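Local coordinates for angiopoietin-related protein 6 (Homo sapiens, PDB 6Y43) that probably acts as a secreted angiopoietin-like signalling factor, with a calcium-binding fibrinogen-like globe domain likely to mediate recognition of partner molecules, at residues 24-29 against 39-44; 70-73 against 79-82; 88-93 against 114-119. One frame throughout, in Å; residues are numbered along the deposited sequence.

Interaction 1. Residues 24-29 against 39-44; sequences GVYELR and CEQQLE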
ATOM      1  N   GLY A  24       9.934  12.949  -2.653  1.00  9.50           N
ATOM      2  CA  GLY A  24      11.171  12.399  -2.145  1.00  8.11           C
ATOM      3  C   GLY A  24      10.943  11.844  -0.756  1.00  7.08           C
ATOM      4  O   GLY A  24       9.812  11.623  -0.339  1.00  9.06           O
ATOM      5  N   VAL A  25      12.054  11.615  -0.053  1.00  6.41           N
ATOM      6  CA  VAL A  25      12.012  11.025   1.283  1.00  7.27           C
ATOM      7  C   VAL A  25      11.850  12.118   2.337  1.00  9.05           C
ATOM      8  O   VAL A  25      12.615  13.105   2.367  1.00  9.75           O
ATOM      9  CB  VAL A  25      13.265  10.172   1.544  1.00  8.06           C
ATOM     10  CG1 VAL A  25      13.202   9.532   2.940  1.00  6.95           C
ATOM     11  CG2 VAL A  25      13.416   9.120   0.498  1.00  8.29           C
ATOM     12  N   TYR A  26      10.839  11.955   3.193  1.00  8.19           N
ATOM     13  CA  TYR A  26      10.561  12.860   4.295  1.00  8.42           C
ATOM     14  C   TYR A  26      10.550  12.084   5.601  1.00  9.48           C
ATOM     15  O   TYR A  26      10.288  10.878   5.626  1.00 10.74           O
ATOM     16  CB  TYR A  26       9.211  13.570   4.132  1.00  9.76           C
ATOM     17  CG  TYR A  26       9.124  14.570   3.013  1.00 10.58           C
ATOM     18  CD1 TYR A  26       9.193  14.180   1.683  1.00  8.66           C
ATOM     19  CD2 TYR A  26       8.935  15.917   3.279  1.00 11.64           C
ATOM     20  CE1 TYR A  26       9.094  15.109   0.656  1.00  8.95           C
ATOM     21  CE2 TYR A  26       8.841  16.846   2.245  1.00 12.09           C
ATOM     22  CZ  TYR A  26       8.924  16.437   0.948  1.00 10.56           C
ATOM     23  OH  TYR A  26       8.816  17.367  -0.066  1.00 13.31           O
ATOM     24  N   GLU A  27      10.826  12.798   6.689  1.00  9.97           N
ATOM     25  CA  GLU A  27      10.779  12.249   8.040  1.00 10.43           C
ATOM     26  C   GLU A  27       9.407  12.515   8.651  1.00 11.34           C
ATOM     27  O   GLU A  27       9.000  13.676   8.785  1.00 11.44           O
ATOM     28  CB  GLU A  27      11.848  12.883   8.921  1.00 13.84           C
ATOM     29  CG  GLU A  27      13.267  12.500   8.630  1.00 15.76           C
ATOM     30  CD  GLU A  27      14.184  13.268   9.565  1.00 20.84           C
ATOM     31  OE1 GLU A  27      14.123  14.519   9.542  1.00 18.04           O
ATOM     32  OE2 GLU A  27      14.882  12.634  10.388  1.00 24.68           O
ATOM     33  N   LEU A  28       8.714  11.445   9.041  1.00 11.68           N
ATOM     34  CA  LEU A  28       7.437  11.534   9.733  1.00 12.40           C
ATOM     35  C   LEU A  28       7.567  11.062  11.173  1.00 11.39           C
ATOM     36  O   LEU A  28       8.233  10.067  11.444  1.00 13.98           O
ATOM     37  CB  LEU A  28       6.381  10.683   9.035  1.00 15.37           C
ATOM     38  CG  LEU A  28       6.080  10.914   7.568  1.00 15.73           C
ATOM     39  CD1 LEU A  28       4.765  10.178   7.254  1.00 16.94           C
ATOM     40  CD2 LEU A  28       6.001  12.400   7.281  1.00 17.61           C
ATOM     41  N   ARG A  29       6.886  11.748  12.085  1.00 13.87           N
ATOM     42  CA  ARG A  29       6.833  11.312  13.483  1.00 17.04           C
ATOM     43  C   ARG A  29       5.583  10.458  13.634  1.00 21.64           C
ATOM     44  O   ARG A  29       4.467  10.975  13.683  1.00 23.79           O
ATOM     45  CB  ARG A  29       6.817  12.487  14.459  1.00 23.84           C
ATOM     46  CG  ARG A  29       6.660  12.047  15.944  1.00 28.89           C
ATOM     47  CD  ARG A  29       7.029  13.175  16.909  1.00 30.31           C
ATOM     48  NE  ARG A  29       8.431  13.561  16.736  1.00 29.57           N
ATOM     49  CZ  ARG A  29       8.857  14.768  16.377  1.00 35.09           C
ATOM     50  NH1 ARG A  29       7.996  15.754  16.149  1.00 37.96           N
ATOM     51  NH2 ARG A  29      10.156  14.987  16.236  1.00 31.65           N
ATOM     52  N   CYS A  39       7.141  10.750   0.096  1.00  8.73           N
ATOM     53  CA  CYS A  39       5.971  11.605  -0.081  1.00  8.87           C
ATOM     54  C   CYS A  39       5.810  11.910  -1.560  1.00 11.65           C
ATOM     55  O   CYS A  39       6.756  12.398  -2.194  1.00 10.10           O
ATOM     56  CB  CYS A  39       6.111  12.948   0.648  1.00 10.94           C
ATOM     57  SG  CYS A  39       6.217  12.962   2.420  1.00 11.17           S
ATOM     58  N   GLU A  40       4.625  11.614  -2.105  1.00 11.18           N
ATOM     59  CA  GLU A  40       4.227  12.040  -3.446  1.00  8.94           C
ATOM     60  C   GLU A  40       3.600  13.427  -3.300  1.00  9.73           C
ATOM     61  O   GLU A  40       2.506  13.576  -2.743  1.00 10.14           O
ATOM     62  CB  GLU A  40       3.262  11.033  -4.074  1.00 11.84           C
ATOM     63  CG  GLU A  40       2.575  11.564  -5.317  1.00 11.52           C
ATOM     64  CD  GLU A  40       3.562  11.949  -6.379  1.00 16.78           C
ATOM     65  OE1 GLU A  40       4.365  11.086  -6.795  1.00 16.68           O
ATOM     66  OE2 GLU A  40       3.515  13.114  -6.810  1.00 16.47           O
ATOM     67  N   GLN A  41       4.308  14.453  -3.757  1.00 12.62           N
ATOM     68  CA  GLN A  41       3.887  15.821  -3.493  1.00 13.27           C
ATOM     69  C   GLN A  41       3.268  16.533  -4.690  1.00 16.22           C
ATOM     70  O   GLN A  41       2.963  17.722  -4.580  1.00 16.62           O
ATOM     71  CB  GLN A  41       5.071  16.658  -2.994  1.00 10.74           C
ATOM     72  CG  GLN A  41       5.687  16.135  -1.718  1.00 11.34           C
ATOM     73  CD  GLN A  41       4.772  16.228  -0.519  1.00 12.21           C
ATOM     74  OE1 GLN A  41       3.603  15.858  -0.572  1.00 16.06           O
ATOM     75  NE2 GLN A  41       5.315  16.693   0.596  1.00 15.24           N
ATOM     76  N   GLN A  42       3.090  15.865  -5.816  1.00 13.11           N
ATOM     77  CA  GLN A  42       2.496  16.510  -6.990  1.00 12.41           C
ATOM     78  C   GLN A  42       1.169  15.899  -7.405  1.00 17.35           C
ATOM     79  O   GLN A  42       0.219  16.632  -7.693  1.00 17.42           O
ATOM     80  CB  GLN A  42       3.471  16.443  -8.170  1.00 17.92           C
ATOM     81  CG  GLN A  42       4.630  17.377  -8.050  1.00 16.99           C
ATOM     82  CD  GLN A  42       4.214  18.834  -8.148  1.00 27.75           C
ATOM     83  OE1 GLN A  42       3.561  19.249  -9.112  1.00 28.54           O
ATOM     84  NE2 GLN A  42       4.568  19.617  -7.133  1.00 25.91           N
ATOM     85  N   LEU A  43       1.060  14.579  -7.423  1.00 14.76           N
ATOM     86  CA  LEU A  43      -0.168  13.959  -7.912  1.00 15.83           C
ATOM     87  C   LEU A  43      -1.361  14.275  -7.016  1.00 17.95           C
ATOM     88  O   LEU A  43      -1.305  14.127  -5.789  1.00 13.83           O
ATOM     89  CB  LEU A  43       0.040  12.449  -8.039  1.00 17.36           C
ATOM     90  CG  LEU A  43      -1.102  11.590  -8.582  1.00 28.73           C
ATOM     91  CD1 LEU A  43      -0.532  10.455  -9.418  1.00 35.06           C
ATOM     92  CD2 LEU A  43      -1.904  11.064  -7.425  1.00 29.58           C
ATOM     93  N   GLU A  44      -2.453  14.702  -7.654  1.00 19.68           N
ATOM     94  CA  GLU A  44      -3.721  15.004  -6.992  1.00 20.42           C
ATOM     95  C   GLU A  44      -3.519  15.873  -5.759  1.00 20.89           C
ATOM     96  O   GLU A  44      -4.014  15.593  -4.666  1.00 25.52           O
ATOM     97  CB  GLU A  44      -4.458  13.719  -6.643  1.00 25.11           C
ATOM     98  CG  GLU A  44      -5.117  13.126  -7.846  1.00 25.59           C
ATOM     99  CD  GLU A  44      -5.892  11.877  -7.517  1.00 26.61           C
ATOM    100  OE1 GLU A  44      -6.568  11.876  -6.477  1.00 28.09           O
ATOM    101  OE2 GLU A  44      -5.802  10.897  -8.282  1.00 25.20           O
TER
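The ring of Tyr-26 packs obliquely against the sulfur of Cys-39 near the open end of the beta hairpin 24-30/33-40, at the N-terminal side of the fibrinogen-like globe. Two backbone bonds tie the hairpin here. Cys-39 N gives a nearly straight bond to Gly-24 O at 2.8 Å, and Gly-24 N returns a longer one to Cys-39 O at 3.3 Å. Gly-24 and Cys-39 thus form an antiparallel hydrogen-bonded pair. The contact between Tyr-26 and Cys-39 is a sulfur-aromatic one. Cys-39 SG lies 3.8 Å from the centroid of the Tyr-26 ring, 36° off the ring normal. The sulfur sits nearest the CB end of the ring, with Tyr-26 CD1 to Cys-39 SG at 3.3 Å. Cys-39 CB meets the same ring atom, 3.5 Å from Tyr-26 CD1. In Tyr-26, CG stands anti to the carbonyl carbon (chi1 -69°), which sends the ring along the hairpin toward Gln-41. The sulfur is also fixed covalently, because Cys-39 forms a disulfide with Cys-12 at the start of helix 12-17. Gln-41 meets the far end of the ring from the opposite direction, and its amide plane stands 81° from the ring plane. The polar ends of these two side chains are served by other groups: Tyr-26 OH by Gln-22 O, and Gln-41 OE1 by Gly-47 N. Beyond the strand the chain turns round Glu-40, whose OE2 accepts from Gln-42 N at 3.0 Å and from Leu-43 N at 2.9 Å, the two donors coming from opposite faces of the carboxylate.

Interaction 2. Residues 70-73 against 79-82; sequences AGFG and YWLG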
ATOM      1  N   ALA A  70       6.518  -4.681  11.115  1.00 10.76           N
ATOM      2  CA  ALA A  70       7.451  -3.601  11.400  1.00 11.71           C
ATOM      3  C   ALA A  70       7.770  -2.726  10.198  1.00  9.81           C
ATOM      4  O   ALA A  70       8.176  -1.576  10.394  1.00 13.32           O
ATOM      5  CB  ALA A  70       8.759  -4.174  11.954  1.00 14.36           C
ATOM      6  N   GLY A  71       7.597  -3.235   8.987  1.00 11.25           N
ATOM      7  CA  GLY A  71       8.009  -2.579   7.764  1.00 11.01           C
ATOM      8  C   GLY A  71       9.269  -3.210   7.215  1.00 11.15           C
ATOM      9  O   GLY A  71      10.084  -3.785   7.949  1.00 10.67           O
ATOM     10  N   PHE A  72       9.407  -3.169   5.893  1.00  8.51           N
ATOM     11  CA  PHE A  72      10.622  -3.645   5.245  1.00 10.61           C
ATOM     12  C   PHE A  72      10.858  -2.864   3.961  1.00 10.44           C
ATOM     13  O   PHE A  72       9.981  -2.149   3.474  1.00  9.26           O
ATOM     14  CB  PHE A  72      10.579  -5.155   4.965  1.00 10.68           C
ATOM     15  CG  PHE A  72       9.405  -5.616   4.142  1.00  9.69           C
ATOM     16  CD1 PHE A  72       9.456  -5.657   2.764  1.00  9.83           C
ATOM     17  CD2 PHE A  72       8.256  -6.065   4.768  1.00  9.30           C
ATOM     18  CE1 PHE A  72       8.381  -6.091   2.033  1.00 10.43           C
ATOM     19  CE2 PHE A  72       7.178  -6.498   4.039  1.00  9.23           C
ATOM     20  CZ  PHE A  72       7.246  -6.521   2.664  1.00 10.97           C
ATOM     21  N   GLY A  73      12.068  -3.004   3.414  1.00  9.47           N
ATOM     22  CA  GLY A  73      12.442  -2.237   2.247  1.00 10.73           C
ATOM     23  C   GLY A  73      12.962  -0.869   2.652  1.00 11.03           C
ATOM     24  O   GLY A  73      13.181  -0.581   3.834  1.00 13.01           O
ATOM     25  N   TYR A  79       9.104  -0.684  -0.949  1.00  8.18           N
ATOM     26  CA  TYR A  79       9.001  -0.884   0.484  1.00  7.44           C
ATOM     27  C   TYR A  79       7.567  -1.119   0.916  1.00  8.03           C
ATOM     28  O   TYR A  79       6.619  -0.937   0.150  1.00  7.62           O
ATOM     29  CB  TYR A  79       9.597   0.283   1.276  1.00  8.62           C
ATOM     30  CG  TYR A  79       8.842   1.603   1.334  1.00  9.20           C
ATOM     31  CD1 TYR A  79       8.975   2.541   0.321  1.00  7.89           C
ATOM     32  CD2 TYR A  79       8.071   1.950   2.440  1.00  8.34           C
ATOM     33  CE1 TYR A  79       8.351   3.774   0.403  1.00  8.62           C
ATOM     34  CE2 TYR A  79       7.434   3.161   2.512  1.00  7.83           C
ATOM     35  CZ  TYR A  79       7.600   4.078   1.491  1.00  8.29           C
ATOM     36  OH  TYR A  79       7.001   5.294   1.574  1.00  9.97           O
ATOM     37  N   TRP A  80       7.456  -1.542   2.177  1.00  7.51           N
ATOM     38  CA  TRP A  80       6.211  -1.732   2.913  1.00  7.64           C
ATOM     39  C   TRP A  80       6.398  -1.023   4.247  1.00  7.14           C
ATOM     40  O   TRP A  80       7.266  -1.412   5.031  1.00  8.43           O
ATOM     41  CB  TRP A  80       5.939  -3.224   3.136  1.00  8.02           C
ATOM     42  CG  TRP A  80       4.785  -3.539   4.029  1.00  8.09           C
ATOM     43  CD1 TRP A  80       4.837  -4.010   5.314  1.00  9.85           C
ATOM     44  CD2 TRP A  80       3.389  -3.476   3.680  1.00  8.30           C
ATOM     45  NE1 TRP A  80       3.552  -4.201   5.801  1.00  9.56           N
ATOM     46  CE2 TRP A  80       2.655  -3.872   4.812  1.00  9.63           C
ATOM     47  CE3 TRP A  80       2.697  -3.074   2.531  1.00 10.41           C
ATOM     48  CZ2 TRP A  80       1.251  -3.925   4.821  1.00 10.35           C
ATOM     49  CZ3 TRP A  80       1.309  -3.100   2.550  1.00  8.21           C
ATOM     50  CH2 TRP A  80       0.604  -3.530   3.693  1.00  8.36           C
ATOM     51  N   LEU A  81       5.592   0.009   4.510  1.00  8.01           N
ATOM     52  CA  LEU A  81       5.843   0.836   5.690  1.00 10.20           C
ATOM     53  C   LEU A  81       5.671   0.042   6.976  1.00  9.14           C
ATOM     54  O   LEU A  81       6.373   0.306   7.965  1.00 10.17           O
ATOM     55  CB  LEU A  81       4.925   2.059   5.700  1.00  9.78           C
ATOM     56  CG  LEU A  81       5.158   3.071   6.819  1.00 11.37           C
ATOM     57  CD1 LEU A  81       6.609   3.605   6.730  1.00 14.58           C
ATOM     58  CD2 LEU A  81       4.145   4.200   6.741  1.00 14.91           C
ATOM     59  N   GLY A  82       4.736  -0.908   6.990  1.00  9.45           N
ATOM     60  CA  GLY A  82       4.482  -1.756   8.144  1.00  6.43           C
ATOM     61  C   GLY A  82       3.071  -1.620   8.674  1.00  9.91           C
ATOM     62  O   GLY A  82       2.529  -0.515   8.773  1.00 10.85           O
TER
HETATM   63  O   HOH W   1       8.747   1.111   8.847  1.00 22.87           O
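Trp-80 O accepts from Phe-72 N at 2.9 Å, in the plane of its carbonyl. The return bond, from Trp-80 N to Phe-72 O, has the same length and is almost straight at the hydrogen, 176°. Together they make Phe-72 and Trp-80 the hydrogen-bonded pair of a short antiparallel beta hairpin, 72-73 with 79-80, between helices 65-70 and 83-90 of the fibrinogen-like domain. Both side chains rise from one face of this hairpin. Trp-80 CB stands over a face of the Phe-72 ring, 3.7 Å from its centroid, in a CH-pi contact. The indole is slid aside: its five-membered ring is 29° from parallel with the phenyl ring and barely overlaps it. Phe-72 CG lies between the backbone N and the carbonyl carbon (chi1 56°), which lets the ring swing across to Trp-80. Tyr-68 sets its ring edge-to-face with both aromatics, and Trp-80 NE1 donates a hydrogen bond to Tyr-68 O. Tyr-79 turns to the other side, where its OH is hydrogen-bonded by Trp-38 N. Glycines let the backbones close up. Gly-71 CA comes within 3.1 Å of Trp-80 O and makes a CA-H...O contact with Leu-81 O at 3.3 Å. A water bridges the two segments, from the end of helix 65-70 to the residue before the N-cap Gly-82, donating to Leu-81 O at 2.7 Å and to Ala-70 O at 3.2 Å.

Interaction 3. Residues 88-93 against 114-119; sequences QLTSRG and DGFSLE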
ATOM      1  N   GLN A  88      -0.844   2.989  13.450  1.00 12.74           N
ATOM      2  CA  GLN A  88      -0.654   4.199  14.239  1.00 15.10           C
ATOM      3  C   GLN A  88      -1.105   5.436  13.477  1.00 16.12           C
ATOM      4  O   GLN A  88      -1.766   6.318  14.042  1.00 17.55           O
ATOM      5  CB  GLN A  88       0.816   4.319  14.637  1.00 14.53           C
ATOM      6  CG  GLN A  88       1.296   3.217  15.560  1.00 15.51           C
ATOM      7  CD  GLN A  88       0.692   3.329  16.923  1.00 28.30           C
ATOM      8  OE1 GLN A  88       0.568   4.430  17.463  1.00 29.58           O
ATOM      9  NE2 GLN A  88       0.302   2.188  17.501  1.00 31.85           N
ATOM     10  N   LEU A  89      -0.767   5.516  12.194  1.00 11.70           N
ATOM     11  CA  LEU A  89      -1.149   6.674  11.398  1.00 13.91           C
ATOM     12  C   LEU A  89      -2.656   6.750  11.201  1.00 17.56           C
ATOM     13  O   LEU A  89      -3.232   7.838  11.245  1.00 20.99           O
ATOM     14  CB  LEU A  89      -0.462   6.628  10.037  1.00 13.46           C
ATOM     15  CG  LEU A  89       1.021   6.947  10.031  1.00 13.82           C
ATOM     16  CD1 LEU A  89       1.557   6.664   8.637  1.00 12.61           C
ATOM     17  CD2 LEU A  89       1.226   8.395  10.445  1.00 20.07           C
ATOM     18  N   THR A  90      -3.315   5.621  10.957  1.00 13.14           N
ATOM     19  CA  THR A  90      -4.720   5.668  10.582  1.00 17.04           C
ATOM     20  C   THR A  90      -5.638   5.548  11.787  1.00 19.24           C
ATOM     21  O   THR A  90      -6.861   5.528  11.614  1.00 25.33           O
ATOM     22  CB  THR A  90      -5.040   4.564   9.564  1.00 14.64           C
ATOM     23  OG1 THR A  90      -4.826   3.272  10.139  1.00 17.53           O
ATOM     24  CG2 THR A  90      -4.169   4.719   8.346  1.00 19.68           C
ATOM     25  N   SER A  91      -5.065   5.431  12.988  1.00 21.82           N
ATOM     26  CA  SER A  91      -5.777   5.456  14.260  1.00 29.84           C
ATOM     27  C   SER A  91      -6.064   6.871  14.746  1.00 35.51           C
ATOM     28  O   SER A  91      -6.551   7.042  15.868  1.00 41.47           O
ATOM     29  CB  SER A  91      -4.965   4.721  15.334  1.00 26.08           C
ATOM     30  OG  SER A  91      -3.970   5.576  15.883  1.00 30.53           O
ATOM     31  N   ARG A  92      -5.769   7.879  13.930  1.00 36.08           N
ATOM     32  CA  ARG A  92      -5.924   9.279  14.317  1.00 39.37           C
ATOM     33  C   ARG A  92      -6.537  10.010  13.126  1.00 37.36           C
ATOM     34  O   ARG A  92      -5.834  10.356  12.172  1.00 42.64           O
ATOM     35  CB  ARG A  92      -4.588   9.887  14.723  1.00 37.88           C
ATOM     36  N   GLY A  93      -7.847  10.239  13.184  1.00 40.12           N
ATOM     37  CA  GLY A  93      -8.540  10.939  12.121  1.00 37.20           C
ATOM     38  C   GLY A  93      -8.860  10.029  10.953  1.00 27.97           C
ATOM     39  O   GLY A  93      -8.523   8.847  10.927  1.00 34.17           O
ATOM     40  N   ASP A 114     -12.393   6.662   0.258  1.00 13.15           N
ATOM     41  CA  ASP A 114     -12.631   7.755   1.194  1.00 13.41           C
ATOM     42  C   ASP A 114     -12.843   7.145   2.571  1.00 17.62           C
ATOM     43  O   ASP A 114     -13.954   6.971   3.053  1.00 18.54           O
ATOM     44  CB  ASP A 114     -13.815   8.595   0.748  1.00 16.56           C
ATOM     45  CG  ASP A 114     -13.499   9.434  -0.480  1.00 20.64           C
ATOM     46  OD1 ASP A 114     -12.330   9.477  -0.904  1.00 21.21           O
ATOM     47  OD2 ASP A 114     -14.420  10.071  -1.019  1.00 28.39           O
ATOM     48  N   GLY A 115     -11.737   6.805   3.203  1.00 16.22           N
ATOM     49  CA  GLY A 115     -11.779   6.088   4.451  1.00 12.74           C
ATOM     50  C   GLY A 115     -10.849   4.911   4.339  1.00 10.90           C
ATOM     51  O   GLY A 115     -10.952   4.108   3.412  1.00 13.50           O
ATOM     52  N   PHE A 116      -9.938   4.794   5.290  1.00 11.38           N
ATOM     53  CA  PHE A 116      -8.960   3.710   5.272  1.00  9.93           C
ATOM     54  C   PHE A 116      -8.404   3.624   6.683  1.00 12.44           C
ATOM     55  O   PHE A 116      -7.927   4.623   7.225  1.00 12.61           O
ATOM     56  CB  PHE A 116      -7.843   3.950   4.244  1.00 11.54           C
ATOM     57  CG  PHE A 116      -6.668   3.017   4.421  1.00 11.04           C
ATOM     58  CD1 PHE A 116      -6.769   1.692   4.045  1.00 13.94           C
ATOM     59  CD2 PHE A 116      -5.474   3.450   4.979  1.00 11.72           C
ATOM     60  CE1 PHE A 116      -5.707   0.812   4.218  1.00 13.11           C
ATOM     61  CE2 PHE A 116      -4.428   2.569   5.166  1.00 12.96           C
ATOM     62  CZ  PHE A 116      -4.538   1.251   4.795  1.00 12.42           C
ATOM     63  N   SER A 117      -8.471   2.450   7.285  1.00 10.33           N
ATOM     64  CA  SER A 117      -7.839   2.252   8.580  1.00 12.61           C
ATOM     65  C   SER A 117      -7.603   0.769   8.787  1.00 11.76           C
ATOM     66  O   SER A 117      -8.148  -0.082   8.070  1.00 10.23           O
ATOM     67  CB  SER A 117      -8.678   2.829   9.722  1.00 16.56           C
ATOM     68  OG  SER A 117      -9.840   2.059   9.888  1.00 19.26           O
ATOM     69  N   LEU A 118      -6.807   0.474   9.812  1.00 12.69           N
ATOM     70  CA  LEU A 118      -6.516  -0.881  10.247  1.00 10.34           C
ATOM     71  C   LEU A 118      -6.894  -1.043  11.709  1.00 11.16           C
ATOM     72  O   LEU A 118      -6.721  -0.115  12.502  1.00 11.79           O
ATOM     73  CB  LEU A 118      -5.028  -1.210  10.064  1.00 11.20           C
ATOM     74  CG  LEU A 118      -4.404  -1.112   8.671  1.00 12.25           C
ATOM     75  CD1 LEU A 118      -2.952  -1.533   8.719  1.00 13.58           C
ATOM     76  CD2 LEU A 118      -5.204  -1.950   7.669  1.00 11.10           C
ATOM     77  N   GLU A 119      -7.419  -2.215  12.068  1.00 10.70           N
ATOM     78  CA  GLU A 119      -7.495  -2.596  13.465  1.00 11.96           C
ATOM     79  C   GLU A 119      -6.090  -2.857  13.984  1.00 10.29           C
ATOM     80  O   GLU A 119      -5.155  -3.030  13.206  1.00  9.99           O
ATOM     81  CB  GLU A 119      -8.331  -3.857  13.634  1.00 11.87           C
ATOM     82  CG  GLU A 119      -9.776  -3.740  13.233  1.00 16.10           C
ATOM     83  CD  GLU A 119     -10.561  -2.873  14.180  1.00 29.45           C
ATOM     84  OE1 GLU A 119     -10.189  -2.814  15.374  1.00 24.33           O
ATOM     85  OE2 GLU A 119     -11.545  -2.248  13.727  1.00 30.63           O
TER
HETATM   86  O   HOH W   2      -5.952   2.433  12.498  1.00 26.56           O
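The end of helix 83-90 meets strand residues 116-118 at one close point, where the CA atoms of Thr-90 and Ser-117 are 5.0 Å apart. Thr-90 carries the contact, and its two branches do different work. The methyl group, CG2, reaches the Phe-116 ring obliquely, 3.8 Å from both CD2 and CE2. The hydroxyl turns to the strand backbone. Thr-90 OG1 lies between the backbone N and the carbonyl carbon (chi1 63°), which places it 3.5 Å from Ser-117 CA. It accepts a weak hydrogen bond from Leu-118 N at 3.4 Å, with an N-H...O angle of 145°. Its stronger protein partner is Val-86 O, one turn back in the helix. This is a helix packed on a beta sheet inside the fibrinogen-like globe: strand 108-118 pairs with 95-102 and 127-133, and helix 83-90 lies against it. Phe-116 and Leu-118 both also touch Val-86 of the helix and Leu-127 of the next strand. Ile-217 of strand 212-219 adjoins both Thr-90 and Phe-116. A water supplements the weak direct bond. It donates to Thr-90 OG1 at 2.7 Å and to Leu-118 O, also at 2.7 Å, so the hydroxyl is linked to both polar backbone atoms of Leu-118. After the helix, Ser-91 OG turns back and donates to Gln-88 O at 3.0 Å, from above the carbonyl plane.

Overall arrangement
The three contacts follow one another along the chain, each closing before the next opens, and all reach the same antiparallel sheet. Their centres lie 16 to 18 Å apart. Interaction 1 sits in the first hairpin, 24-30/33-40. Strand 48-54 then joins that hairpin to strand 79-80 of interaction 2. It also pairs with strand 212-219, which leads through 95-102 to strand 108-118 of interaction 3. Interactions 2 and 3 touch directly: Leu-81 CD2 packs on Leu-89 CD1 at 4.0 Å, as helix 83-90 follows strand 79-80. Interaction 1 touches neither. All three belong to the fibrinogen-like framework, and none of them includes a residue of the calcium site (Asp-154, Asp-156, Tyr-158, Gly-160).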